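Local coordinates for protein putative amidohydrolase (Unidentified, PDB 3FEQ) that probably acts as a zinc-dependent prolidase of the amidohydrolase superfamily, hydrolysing dipeptides that end in proline, at residues A111-S114 with L115-V119. Residues are numbered along the deposited sequence; the frame is centred on the assembly and turned at random.
Sequences ADWS and LMQAV
Asp112 and Leu115 meet at the start of helix 113-120 and give a compact example of how an N-cap residue supplies acceptors to amides of the first turn. Asp112 OD1 takes the N-H of Leu115 at 3.2 Å, approached from above the carboxylate plane, 41° out of it. The carboxylate can fold back over the helix start because CG sits between its own backbone N and carbonyl carbon (chi1 59°). Its other oxygen is also used: Ser114 OG donates to Asp112 OD2 at 2.6 Å, again from above the plane, so both oxygens are engaged, which should restrain rotation of the group. The backbone O of Asp112 adds weak bonds from the amides of Leu115 and Met116, the latter long at 3.4 Å between N and O. Regular helical bonding then takes over, with Gln117 N giving to Trp113 O at 2.9 Å and Ala118 N to Ser114 O at 3.0 Å.

One turn apart along the helix, the chain of Gln117, bent at chi2, lays CG over the face of the Trp113 six-membered ring, a CH-pi contact of 3.6 Å from CG to the ring centroid. The amide plane of Gln117 lies nearly parallel to the indole, 9° apart. Met116 SD approaches the five-membered ring obliquely, a looser Met-aromatic contact.

Helix 113-120 links strands 102-107 and 128-129 in a beta-alpha-beta unit of the TIM-barrel-type amidohydrolase domain. Asp107 OD1 accepts from Ala111 N just ahead of the cap, Leu115 packs on Val68, Ile84 of a second subunit packs on Asp112 and Leu115, and Arg148 of a third subunit on Trp113, so the helix start lies between its own barrel and neighbouring chains.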
loop_
_atom_site.group_PDB
_atom_site.type_symbol
_atom_site.label_atom_id
_atom_site.label_comp_id
_atom_site.label_asym_id
_atom_site.label_seq_id
_atom_site.Cartn_x
_atom_site.Cartn_y
_atom_site.Cartn_z
ATOM N N ALA C 111 26.241 -15.184 3.360
ATOM C CA ALA C 111 26.804 -15.240 2.023
ATOM C C ALA C 111 25.771 -15.733 1.056
ATOM O O ALA C 111 24.997 -16.642 1.364
ATOM C CB ALA C 111 28.009 -16.123 1.982
ATOM N N ASP C 112 25.783 -15.126 -0.121
ATOM C CA ASP C 112 24.846 -15.433 -1.185
ATOM C C ASP C 112 25.546 -16.061 -2.404
ATOM O O ASP C 112 26.746 -16.338 -2.393
ATOM C CB ASP C 112 24.138 -14.149 -1.609
ATOM C CG ASP C 112 25.114 -13.069 -2.112
ATOM O OD1 ASP C 112 26.350 -13.271 -2.040
ATOM O OD2 ASP C 112 24.642 -12.010 -2.588
ATOM N N TRP C 113 24.782 -16.227 -3.472
ATOM C CA TRP C 113 25.268 -16.824 -4.689
ATOM C C TRP C 113 26.337 -15.946 -5.327
ATOM O O TRP C 113 27.310 -16.467 -5.863
ATOM C CB TRP C 113 24.076 -17.053 -5.620
ATOM C CG TRP C 113 24.386 -17.471 -7.014
ATOM C CD1 TRP C 113 24.469 -18.742 -7.481
ATOM C CD2 TRP C 113 24.531 -16.612 -8.152
ATOM N NE1 TRP C 113 24.703 -18.733 -8.835
ATOM C CE2 TRP C 113 24.751 -17.438 -9.272
ATOM C CE3 TRP C 113 24.544 -15.220 -8.324
ATOM C CZ2 TRP C 113 24.980 -16.923 -10.552
ATOM C CZ3 TRP C 113 24.763 -14.706 -9.597
ATOM C CH2 TRP C 113 24.976 -15.558 -10.694
ATOM N N SER C 114 26.194 -14.625 -5.220
ATOM C CA SER C 114 27.198 -13.696 -5.775
ATOM C C SER C 114 28.604 -13.942 -5.226
ATOM O O SER C 114 29.588 -13.867 -5.972
ATOM C CB SER C 114 26.835 -12.219 -5.553
ATOM O OG SER C 114 25.528 -12.055 -5.051
ATOM N N LEU C 115 28.704 -14.199 -3.923
ATOM C CA LEU C 115 30.009 -14.417 -3.304
ATOM C C LEU C 115 30.610 -15.734 -3.769
ATOM O O LEU C 115 31.797 -15.828 -4.052
ATOM C CB LEU C 115 29.892 -14.414 -1.788
ATOM C CG LEU C 115 30.780 -13.412 -1.052
ATOM C CD1 LEU C 115 30.920 -13.812 0.396
ATOM C CD2 LEU C 115 32.131 -13.311 -1.692
ATOM N N MET C 116 29.763 -16.746 -3.859
ATOM C CA MET C 116 30.156 -18.034 -4.376
ATOM C C MET C 116 30.749 -17.884 -5.766
ATOM O O MET C 116 31.802 -18.438 -6.054
ATOM C CB MET C 116 28.932 -18.936 -4.410
ATOM C CG MET C 116 29.125 -20.257 -5.080
ATOM S SD MET C 116 27.524 -21.023 -5.146
ATOM C CE MET C 116 27.953 -22.760 -4.926
ATOM N N GLN C 117 30.079 -17.106 -6.609
ATOM C CA GLN C 117 30.523 -16.836 -7.975
ATOM C C GLN C 117 31.843 -16.101 -8.023
ATOM O O GLN C 117 32.687 -16.388 -8.863
ATOM C CB GLN C 117 29.476 -15.995 -8.701
ATOM C CG GLN C 117 28.261 -16.771 -9.085
ATOM C CD GLN C 117 28.628 -17.945 -9.921
ATOM O OE1 GLN C 117 28.974 -17.791 -11.091
ATOM N NE2 GLN C 117 28.637 -19.127 -9.313
ATOM N N ALA C 118 31.994 -15.124 -7.139
ATOM C CA ALA C 118 33.202 -14.328 -7.056
ATOM C C ALA C 118 34.453 -15.179 -6.823
ATOM O O ALA C 118 35.496 -14.923 -7.431
ATOM C CB ALA C 118 33.060 -13.278 -5.976
ATOM N N VAL C 119 34.359 -16.197 -5.969
ATOM C CA VAL C 119 35.496 -17.084 -5.793
ATOM C C VAL C 119 35.662 -18.045 -6.954
ATOM O O VAL C 119 36.775 -18.233 -7.415
ATOM C CB VAL C 119 35.556 -17.802 -4.414
ATOM C CG1 VAL C 119 35.209 -16.844 -3.312
ATOM C CG2 VAL C 119 34.671 -19.054 -4.363
#